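Local coordinates for IPT/TIG domain-containing protein (Bacteroides thetaiotaomicron, PDB 3TC9) that is of uncharacterised activity but probably binds nutrients as an auxiliary protein, joining an immunoglobulin-like domain to a six-bladed beta-propeller, at residues V50-Q55 and L67-P72; K74-D79 and Y103-L108; N237-F242 and S297-K302. All coordinates share one frame; numbering follows the deposited sequence.

The three interactions follow one another along the chain, each closing before the next opens. Interactions 1 and 2 are neighbours, with centres about 11 Å apart. They touch directly: Gly53 N lies 2.8 Å from Asp79 O, a probable hydrogen bond. Interaction 1 lies within the immunoglobulin-like IPT/TIG domain, whereas 103-108 of interaction 2 runs out of that domain into strand 107-113 of the propeller. Interaction 3 joins two consecutive propeller blades on the opposite side of the chain's centre, its own centre about 55 Å from that of interaction 1 and 45 Å from that of interaction 2. The set thus samples a domain core, the junction between domains and a seam between blades.

Interaction 1: residues V50-Q55 and L67-P72; sequences VTIGGQ and LYCVVP
Ile52 sends its CD1 methyl into the angle between Cys69 and Val71, and this buried group is the compact part of the contact between 50-55 and 67-72. CD1 lies 3.9 Å from Val71 CG2, the two side chains crossing at about a right angle, and 4.2 Å from Cys69 SG. The sulphur is placed by a first torsion of 62°, which sets it between the backbone N and the carbonyl carbon; from there it also meets Val50 CG1 at 4.1 Å. The buried row continues with Val50 CG2 and Leu67 CD1, 4.3 Å apart. No hydrogen bond crosses between the segments. Their strand portions run at 46° with axes 9.0 Å apart, since strand 55-62 lies between them in the sheet, pairing through its backbone with Val50 on one side and Tyr68 on the other. The strands 48-52, 55-62 and 66-70 thus form an antiparallel meander of the immunoglobulin-like IPT/TIG domain. A type I' turn from Ile52 to Gln55 makes its first hairpin, with Ile52 N bonded to Gln55 O at 2.8 Å. At the end of the turn lies the solvent side, where both partners are partly exposed. Here Gln55 CB rests 3.7 Å from Pro72 CG, a close touch made by the root of the side chain alone: the glutamine bends at its second torsion and carries its amide away from the proline.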
loop_
_atom_site.group_PDB
_atom_site.type_symbol
_atom_site.label_atom_id
_atom_site.label_comp_id
_atom_site.label_asym_id
_atom_site.label_seq_id
_atom_site.Cartn_x
_atom_site.Cartn_y
_atom_site.Cartn_z
ATOM N N VAL B 50 33.930 -15.311 -5.945
ATOM C CA VAL B 50 33.278 -14.083 -5.481
ATOM C C VAL B 50 32.007 -14.484 -4.687
ATOM O O VAL B 50 31.240 -15.334 -5.113
ATOM C CB VAL B 50 32.990 -13.093 -6.643
ATOM C CG1 VAL B 50 32.249 -11.845 -6.150
ATOM C CG2 VAL B 50 34.288 -12.704 -7.355
ATOM N N THR B 51 31.827 -13.888 -3.528
ATOM C CA THR B 51 30.688 -14.055 -2.627
ATOM C C THR B 51 30.019 -12.697 -2.471
ATOM O O THR B 51 30.709 -11.756 -2.086
ATOM C CB THR B 51 31.146 -14.607 -1.255
ATOM O OG1 THR B 51 32.188 -15.590 -1.402
ATOM C CG2 THR B 51 29.998 -15.172 -0.444
ATOM N N ILE B 52 28.720 -12.570 -2.800
ATOM C CA ILE B 52 27.951 -11.305 -2.649
ATOM C C ILE B 52 26.779 -11.619 -1.695
ATOM O O ILE B 52 25.998 -12.524 -1.968
ATOM C CB ILE B 52 27.470 -10.689 -4.013
ATOM C CG1 ILE B 52 28.640 -10.495 -5.009
ATOM C CG2 ILE B 52 26.728 -9.344 -3.779
ATOM C CD1 ILE B 52 28.228 -10.055 -6.449
ATOM N N GLY B 53 26.698 -10.914 -0.588
ATOM C CA GLY B 53 25.661 -11.135 0.420
ATOM C C GLY B 53 25.610 -12.560 0.959
ATOM O O GLY B 53 24.520 -13.082 1.206
ATOM N N GLY B 54 26.781 -13.206 1.088
ATOM C CA GLY B 54 26.908 -14.580 1.572
ATOM C C GLY B 54 26.626 -15.667 0.542
ATOM O O GLY B 54 26.716 -16.860 0.857
ATOM N N GLN B 55 26.345 -15.275 -0.704
ATOM C CA GLN B 55 26.004 -16.166 -1.792
ATOM C C GLN B 55 27.076 -16.175 -2.876
ATOM O O GLN B 55 27.583 -15.110 -3.230
ATOM C CB GLN B 55 24.663 -15.737 -2.442
ATOM C CG GLN B 55 23.461 -15.639 -1.507
ATOM C CD GLN B 55 23.057 -16.942 -0.877
ATOM O OE1 GLN B 55 22.740 -17.919 -1.559
ATOM N NE2 GLN B 55 22.958 -16.938 0.430
ATOM N N LEU B 67 37.417 -8.081 -13.504
ATOM C CA LEU B 67 36.637 -9.284 -13.678
ATOM C C LEU B 67 35.156 -8.929 -13.768
ATOM O O LEU B 67 34.718 -7.893 -13.285
ATOM C CB LEU B 67 36.898 -10.368 -12.605
ATOM C CG LEU B 67 36.442 -10.139 -11.181
ATOM C CD1 LEU B 67 34.947 -10.519 -10.991
ATOM C CD2 LEU B 67 37.285 -10.941 -10.270
ATOM N N TYR B 68 34.402 -9.825 -14.376
ATOM C CA TYR B 68 32.963 -9.784 -14.487
ATOM C C TYR B 68 32.378 -10.937 -13.676
ATOM O O TYR B 68 32.880 -12.064 -13.732
ATOM C CB TYR B 68 32.543 -9.911 -15.958
ATOM C CG TYR B 68 32.582 -8.649 -16.789
ATOM C CD1 TYR B 68 31.667 -7.620 -16.575
ATOM C CD2 TYR B 68 33.435 -8.543 -17.883
ATOM C CE1 TYR B 68 31.654 -6.483 -17.381
ATOM C CE2 TYR B 68 33.418 -7.421 -18.712
ATOM C CZ TYR B 68 32.535 -6.386 -18.452
ATOM O OH TYR B 68 32.553 -5.266 -19.261
ATOM N N CYS B 69 31.329 -10.660 -12.918
ATOM C CA CYS B 69 30.598 -11.699 -12.205
ATOM C C CYS B 69 29.095 -11.373 -12.298
ATOM O O CYS B 69 28.732 -10.300 -12.790
ATOM C CB CYS B 69 31.084 -11.857 -10.767
ATOM S SG CYS B 69 30.871 -10.383 -9.756
ATOM N N VAL B 70 28.232 -12.314 -11.908
ATOM C CA VAL B 70 26.779 -12.136 -12.021
ATOM C C VAL B 70 26.185 -12.173 -10.621
ATOM O O VAL B 70 26.476 -13.103 -9.867
ATOM C CB VAL B 70 26.168 -13.207 -12.973
ATOM C CG1 VAL B 70 24.659 -13.009 -13.152
ATOM C CG2 VAL B 70 26.864 -13.177 -14.333
ATOM N N VAL B 71 25.415 -11.122 -10.248
ATOM C CA VAL B 71 24.817 -11.033 -8.913
ATOM C C VAL B 71 23.817 -12.200 -8.736
ATOM O O VAL B 71 22.909 -12.354 -9.544
ATOM C CB VAL B 71 24.188 -9.652 -8.625
ATOM C CG1 VAL B 71 23.352 -9.682 -7.347
ATOM C CG2 VAL B 71 25.280 -8.594 -8.527
ATOM N N PRO B 72 24.033 -13.103 -7.763
ATOM C CA PRO B 72 23.100 -14.239 -7.625
ATOM C C PRO B 72 21.825 -13.862 -6.846
ATOM O O PRO B 72 21.742 -12.775 -6.264
ATOM C CB PRO B 72 23.938 -15.253 -6.818
ATOM C CG PRO B 72 24.746 -14.360 -5.891
ATOM C CD PRO B 72 25.080 -13.128 -6.709
#

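Interaction 2: residues K74-D79 and Y103-L108; sequences KAYDGD and YQKKML
Tyr103 and Tyr76 are brought together by different first torsions: CG of Tyr103 stands anti to its backbone N (chi1 -160°), while CG of Tyr76 stands anti to its carbonyl carbon. The result is a T-shaped pair in which the edge of Tyr76 meets the face of Tyr103, with planes at 81° and centroids 5.3 Å apart. The CD1 atoms of Tyr76 and Tyr103 approach to 3.8 Å. Lys105 arrives over a face of the Tyr76 ring. Its chain stays extended until the last torsion, which bends (chi4 71°) and keeps both ends of the final bond above the ring: CE is 3.8 Å from the Tyr76 centroid, a CH-pi contact, and NZ is 4.1 Å from the same centroid, a cation-pi contact. Ala75 CB adds an apolar touch to Tyr103 CE2 at 3.8 Å. One water ties the backbones, donating to Tyr76 O at 2.9 Å and accepting from Tyr103 N at 2.8 Å. The tyrosine hydroxyls are bonded beyond the two segments, Tyr76 OH with Glu430 O and Tyr103 OH with Glu429 OE1. An alanine in place of Tyr76 would probably leave the Lys105 ammonium without its aromatic partner and open a gap against the Tyr103 face. Ala75 to Gly78 form a type I turn in the loop between strands 66-70 and 80-85 of the immunoglobulin-like domain. The opposing segment leaves edge strand 102-103 of that same sheet and enters strand 107-113, which pairs with 422-428 in a propeller blade; the contact therefore sits at the domain junction, beside the chain's C-terminal end.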
loop_
_atom_site.group_PDB
_atom_site.type_symbol
_atom_site.label_atom_id
_atom_site.label_comp_id
_atom_site.label_asym_id
_atom_site.label_seq_id
_atom_site.Cartn_x
_atom_site.Cartn_y
_atom_site.Cartn_z
ATOM N N LYS B 74 19.342 -14.000 -3.596
ATOM C CA LYS B 74 19.489 -13.954 -2.138
ATOM C C LYS B 74 20.755 -13.191 -1.676
ATOM O O LYS B 74 21.164 -13.310 -0.511
ATOM C CB LYS B 74 19.459 -15.380 -1.552
ATOM C CG LYS B 74 18.189 -16.146 -1.870
ATOM C CD LYS B 74 18.360 -17.639 -1.632
ATOM C CE LYS B 74 17.026 -18.365 -1.571
ATOM N NZ LYS B 74 16.390 -18.549 -2.911
ATOM N N ALA B 75 21.330 -12.346 -2.555
ATOM C CA ALA B 75 22.532 -11.558 -2.256
ATOM C C ALA B 75 22.168 -10.211 -1.594
ATOM O O ALA B 75 22.920 -9.243 -1.732
ATOM C CB ALA B 75 23.313 -11.329 -3.548
ATOM N N TYR B 76 21.056 -10.179 -0.821
ATOM C CA TYR B 76 20.401 -9.015 -0.204
ATOM C C TYR B 76 21.343 -8.067 0.555
ATOM O O TYR B 76 21.215 -6.857 0.355
ATOM C CB TYR B 76 19.209 -9.424 0.715
ATOM C CG TYR B 76 18.229 -10.400 0.084
ATOM C CD1 TYR B 76 17.869 -10.290 -1.258
ATOM C CD2 TYR B 76 17.630 -11.408 0.837
ATOM C CE1 TYR B 76 17.011 -11.214 -1.857
ATOM C CE2 TYR B 76 16.775 -12.345 0.247
ATOM C CZ TYR B 76 16.452 -12.228 -1.097
ATOM O OH TYR B 76 15.619 -13.134 -1.699
ATOM N N ASP B 77 22.283 -8.583 1.380
ATOM C CA ASP B 77 23.231 -7.748 2.146
ATOM C C ASP B 77 24.189 -6.937 1.258
ATOM O O ASP B 77 24.693 -5.904 1.698
ATOM C CB ASP B 77 24.068 -8.603 3.126
ATOM C CG ASP B 77 23.245 -9.433 4.100
ATOM O OD1 ASP B 77 22.154 -8.960 4.522
ATOM O OD2 ASP B 77 23.699 -10.546 4.463
ATOM N N GLY B 78 24.474 -7.431 0.057
ATOM C CA GLY B 78 25.356 -6.748 -0.875
ATOM C C GLY B 78 26.826 -6.671 -0.495
ATOM O O GLY B 78 27.585 -6.019 -1.206
ATOM N N ASP B 79 27.259 -7.314 0.624
ATOM C CA ASP B 79 28.685 -7.322 1.006
ATOM C C ASP B 79 29.444 -8.215 0.014
ATOM O O ASP B 79 29.000 -9.322 -0.265
ATOM C CB ASP B 79 28.924 -7.741 2.478
ATOM C CG ASP B 79 28.509 -9.151 2.863
ATOM O OD1 ASP B 79 27.276 -9.429 2.873
ATOM O OD2 ASP B 79 29.410 -9.963 3.220
ATOM N N TYR B 103 20.939 -4.042 -3.438
ATOM C CA TYR B 103 20.076 -5.051 -4.055
ATOM C C TYR B 103 18.611 -4.611 -3.986
ATOM O O TYR B 103 18.076 -4.232 -2.929
ATOM C CB TYR B 103 20.248 -6.409 -3.342
ATOM C CG TYR B 103 19.802 -7.636 -4.109
ATOM C CD1 TYR B 103 18.454 -7.989 -4.181
ATOM C CD2 TYR B 103 20.736 -8.508 -4.667
ATOM C CE1 TYR B 103 18.042 -9.128 -4.871
ATOM C CE2 TYR B 103 20.337 -9.670 -5.324
ATOM C CZ TYR B 103 18.990 -9.979 -5.420
ATOM O OH TYR B 103 18.613 -11.140 -6.041
ATOM N N GLN B 104 17.984 -4.689 -5.133
ATOM C CA GLN B 104 16.580 -4.404 -5.315
ATOM C C GLN B 104 15.890 -5.727 -5.671
ATOM O O GLN B 104 16.173 -6.294 -6.730
ATOM C CB GLN B 104 16.393 -3.313 -6.409
ATOM C CG GLN B 104 14.944 -3.103 -6.915
ATOM C CD GLN B 104 13.968 -2.500 -5.923
ATOM O OE1 GLN B 104 14.209 -1.440 -5.319
ATOM N NE2 GLN B 104 12.822 -3.150 -5.755
ATOM N N LYS B 105 15.017 -6.230 -4.775
ATOM C CA LYS B 105 14.254 -7.450 -5.011
ATOM C C LYS B 105 13.183 -7.248 -6.114
ATOM O O LYS B 105 12.627 -6.152 -6.294
ATOM C CB LYS B 105 13.536 -7.922 -3.738
ATOM C CG LYS B 105 14.396 -8.395 -2.593
ATOM C CD LYS B 105 13.494 -8.707 -1.389
ATOM C CE LYS B 105 14.224 -9.189 -0.155
ATOM N NZ LYS B 105 15.009 -8.095 0.479
ATOM N N LYS B 106 12.871 -8.341 -6.823
ATOM C CA LYS B 106 11.837 -8.327 -7.847
ATOM C C LYS B 106 10.906 -9.518 -7.628
ATOM O O LYS B 106 11.158 -10.379 -6.791
ATOM C CB LYS B 106 12.430 -8.314 -9.269
ATOM C CG LYS B 106 13.141 -9.590 -9.681
ATOM C CD LYS B 106 13.562 -9.458 -11.114
ATOM C CE LYS B 106 14.004 -10.763 -11.676
ATOM N NZ LYS B 106 14.631 -10.549 -13.002
HETATM N N MSE B 107 9.816 -9.523 -8.366
HETATM C CA MSE B 107 8.843 -10.592 -8.341
HETATM C C MSE B 107 9.301 -11.726 -9.238
HETATM O O MSE B 107 9.904 -11.507 -10.291
HETATM C CB MSE B 107 7.466 -10.057 -8.765
HETATM C CG MSE B 107 6.784 -9.288 -7.658
HETATM SE SE MSE B 107 4.977 -8.848 -8.130
HETATM C CE MSE B 107 4.077 -10.153 -7.068
ATOM N N LEU B 108 8.999 -12.937 -8.816
ATOM C CA LEU B 108 9.294 -14.178 -9.497
ATOM C C LEU B 108 8.087 -15.103 -9.504
ATOM O O LEU B 108 7.279 -15.075 -8.575
ATOM C CB LEU B 108 10.482 -14.917 -8.792
ATOM C CG LEU B 108 11.874 -14.214 -8.767
ATOM C CD1 LEU B 108 12.867 -15.080 -8.038
ATOM C CD2 LEU B 108 12.421 -13.934 -10.182
HETATM O O HOH W 1 21.712 -4.253 -0.764
#

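Interaction 3: residues N237-F242 and S297-K302; sequences NGELYF and SDYDWK
Tyr299 reaches across to Asn237, Glu239 and Tyr241, and its course can be traced from CB outward. At CB the side chain turns so that CG is anti to the backbone N (chi1 -169°). Next, CD2 lies 3.6 Å above the plane of the Trp301 ring, over its centre. Farther out the ring's two sides part company: CE1 lies 3.2 Å from Glu239 OE2, with Tyr241 OH a little farther, whereas CE2 lies beside Asn237 ND2. At the tip, the hydroxyl is held by two hydrogen bonds. Tyr299 OH donates to Glu239 OE2 at 2.5 Å, meeting it tip to tip on the syn lone pair, with carboxylate and ring planes 34° apart. The same OH accepts from Asn237 ND2 at 2.8 Å, a bond nearly straight at 172° and in the amide plane. The seam these bonds cross is that between two consecutive four-stranded blades of the beta-propeller: Asn237 and Glu239 lie just before strand 240-244, in the loop leading into it, and Tyr299 belongs to strand 293-300 of the next blade. Glu239 OE2 has a second donor, Tyr241 OH at 2.6 Å, on its anti lone pair. With both lone pairs of OE2 engaged, the carboxylate is probably restrained from turning; Arg252 adds a long, weak ion pair to it. His234 stacks on the Tyr299 ring and meets Trp301 edge-to-face. Towards the exposed end of the contact a water extends the network, accepting from Asn237 ND2 at 3.1 Å and donating to Trp301 O at 2.7 Å.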
loop_
_atom_site.group_PDB
_atom_site.type_symbol
_atom_site.label_atom_id
_atom_site.label_comp_id
_atom_site.label_asym_id
_atom_site.label_seq_id
_atom_site.Cartn_x
_atom_site.Cartn_y
_atom_site.Cartn_z
ATOM N N ASN B 237 -25.001 -6.518 -0.994
ATOM C CA ASN B 237 -26.411 -6.898 -0.849
ATOM C C ASN B 237 -26.657 -8.435 -0.807
ATOM O O ASN B 237 -27.753 -8.856 -0.442
ATOM C CB ASN B 237 -27.263 -6.229 -1.933
ATOM C CG ASN B 237 -27.350 -4.712 -1.823
ATOM O OD1 ASN B 237 -27.287 -4.129 -0.735
ATOM N ND2 ASN B 237 -27.500 -4.031 -2.947
ATOM N N GLY B 238 -25.652 -9.238 -1.141
ATOM C CA GLY B 238 -25.718 -10.692 -1.031
ATOM C C GLY B 238 -26.520 -11.532 -2.009
ATOM O O GLY B 238 -26.517 -12.756 -1.865
ATOM N N GLU B 239 -27.187 -10.927 -3.022
ATOM C CA GLU B 239 -27.961 -11.708 -4.007
ATOM C C GLU B 239 -27.032 -12.446 -5.017
ATOM O O GLU B 239 -25.896 -12.027 -5.240
ATOM C CB GLU B 239 -29.009 -10.842 -4.735
ATOM C CG GLU B 239 -28.461 -9.854 -5.746
ATOM C CD GLU B 239 -28.019 -8.494 -5.241
ATOM O OE1 GLU B 239 -27.850 -8.322 -4.015
ATOM O OE2 GLU B 239 -27.848 -7.588 -6.085
ATOM N N LEU B 240 -27.538 -13.532 -5.630
ATOM C CA LEU B 240 -26.768 -14.370 -6.547
ATOM C C LEU B 240 -27.083 -14.102 -8.020
ATOM O O LEU B 240 -28.249 -14.058 -8.408
ATOM C CB LEU B 240 -27.042 -15.841 -6.231
ATOM C CG LEU B 240 -26.178 -16.870 -6.963
ATOM C CD1 LEU B 240 -24.861 -17.042 -6.273
ATOM C CD2 LEU B 240 -26.872 -18.194 -7.033
ATOM N N TYR B 241 -26.030 -13.962 -8.834
ATOM C CA TYR B 241 -26.120 -13.773 -10.278
ATOM C C TYR B 241 -25.495 -14.984 -10.944
ATOM O O TYR B 241 -24.440 -15.454 -10.507
ATOM C CB TYR B 241 -25.418 -12.474 -10.711
ATOM C CG TYR B 241 -26.122 -11.243 -10.183
ATOM C CD1 TYR B 241 -27.195 -10.679 -10.871
ATOM C CD2 TYR B 241 -25.745 -10.663 -8.973
ATOM C CE1 TYR B 241 -27.869 -9.565 -10.372
ATOM C CE2 TYR B 241 -26.413 -9.548 -8.465
ATOM C CZ TYR B 241 -27.490 -9.017 -9.161
ATOM O OH TYR B 241 -28.184 -7.950 -8.658
ATOM N N PHE B 242 -26.153 -15.526 -11.958
ATOM C CA PHE B 242 -25.615 -16.691 -12.668
ATOM C C PHE B 242 -26.128 -16.652 -14.091
ATOM O O PHE B 242 -26.945 -15.790 -14.413
ATOM C CB PHE B 242 -25.963 -18.006 -11.945
ATOM C CG PHE B 242 -27.434 -18.271 -11.759
ATOM C CD1 PHE B 242 -28.106 -17.799 -10.633
ATOM C CD2 PHE B 242 -28.139 -19.043 -12.678
ATOM C CE1 PHE B 242 -29.475 -18.053 -10.455
ATOM C CE2 PHE B 242 -29.499 -19.293 -12.502
ATOM C CZ PHE B 242 -30.158 -18.805 -11.385
ATOM N N SER B 297 -20.784 -4.350 -16.267
ATOM C CA SER B 297 -22.200 -4.178 -15.937
ATOM C C SER B 297 -22.285 -3.372 -14.647
ATOM O O SER B 297 -21.876 -3.848 -13.585
ATOM C CB SER B 297 -22.892 -5.528 -15.804
ATOM O OG SER B 297 -24.201 -5.356 -15.293
ATOM N N ASP B 298 -22.762 -2.133 -14.745
ATOM C CA ASP B 298 -22.894 -1.257 -13.584
ATOM C C ASP B 298 -24.028 -1.735 -12.689
ATOM O O ASP B 298 -25.052 -2.219 -13.177
ATOM C CB ASP B 298 -23.108 0.210 -14.006
ATOM C CG ASP B 298 -21.866 0.892 -14.562
ATOM O OD1 ASP B 298 -20.727 0.472 -14.193
ATOM O OD2 ASP B 298 -22.024 1.865 -15.344
ATOM N N TYR B 299 -23.821 -1.629 -11.375
ATOM C CA TYR B 299 -24.823 -2.023 -10.401
ATOM C C TYR B 299 -25.763 -0.858 -10.082
ATOM O O TYR B 299 -25.289 0.236 -9.771
ATOM C CB TYR B 299 -24.147 -2.521 -9.130
ATOM C CG TYR B 299 -25.091 -3.203 -8.176
ATOM C CD1 TYR B 299 -25.566 -4.486 -8.433
ATOM C CD2 TYR B 299 -25.468 -2.593 -6.985
ATOM C CE1 TYR B 299 -26.392 -5.143 -7.534
ATOM C CE2 TYR B 299 -26.319 -3.231 -6.085
ATOM C CZ TYR B 299 -26.769 -4.511 -6.360
ATOM O OH TYR B 299 -27.563 -5.166 -5.467
ATOM N N ASP B 300 -27.084 -1.092 -10.168
ATOM C CA ASP B 300 -28.105 -0.099 -9.801
ATOM C C ASP B 300 -28.450 -0.350 -8.327
ATOM O O ASP B 300 -29.088 -1.351 -7.992
ATOM C CB ASP B 300 -29.335 -0.206 -10.731
ATOM C CG ASP B 300 -30.404 0.875 -10.583
ATOM O OD1 ASP B 300 -30.442 1.552 -9.514
ATOM O OD2 ASP B 300 -31.225 1.028 -11.520
ATOM N N TRP B 301 -27.966 0.530 -7.446
ATOM C CA TRP B 301 -28.142 0.378 -6.002
ATOM C C TRP B 301 -29.591 0.547 -5.565
ATOM O O TRP B 301 -29.987 -0.022 -4.546
ATOM C CB TRP B 301 -27.224 1.351 -5.248
ATOM C CG TRP B 301 -25.769 0.982 -5.369
ATOM C CD1 TRP B 301 -24.894 1.410 -6.324
ATOM C CD2 TRP B 301 -25.038 0.062 -4.536
ATOM N NE1 TRP B 301 -23.648 0.861 -6.106
ATOM C CE2 TRP B 301 -23.708 0.032 -5.015
ATOM C CE3 TRP B 301 -25.370 -0.711 -3.407
ATOM C CZ2 TRP B 301 -22.713 -0.733 -4.406
ATOM C CZ3 TRP B 301 -24.383 -1.482 -2.812
ATOM C CH2 TRP B 301 -23.072 -1.486 -3.309
ATOM N N LYS B 302 -30.385 1.271 -6.354
ATOM C CA LYS B 302 -31.790 1.500 -6.061
ATOM C C LYS B 302 -32.651 0.273 -6.368
ATOM O O LYS B 302 -33.592 -0.014 -5.626
ATOM C CB LYS B 302 -32.297 2.711 -6.846
ATOM C CG LYS B 302 -31.982 4.047 -6.187
ATOM C CD LYS B 302 -33.082 5.100 -6.490
ATOM C CE LYS B 302 -34.250 5.091 -5.501
ATOM N NZ LYS B 302 -35.577 5.249 -6.167
HETATM O O HOH W 2 -28.697 -1.242 -2.489
#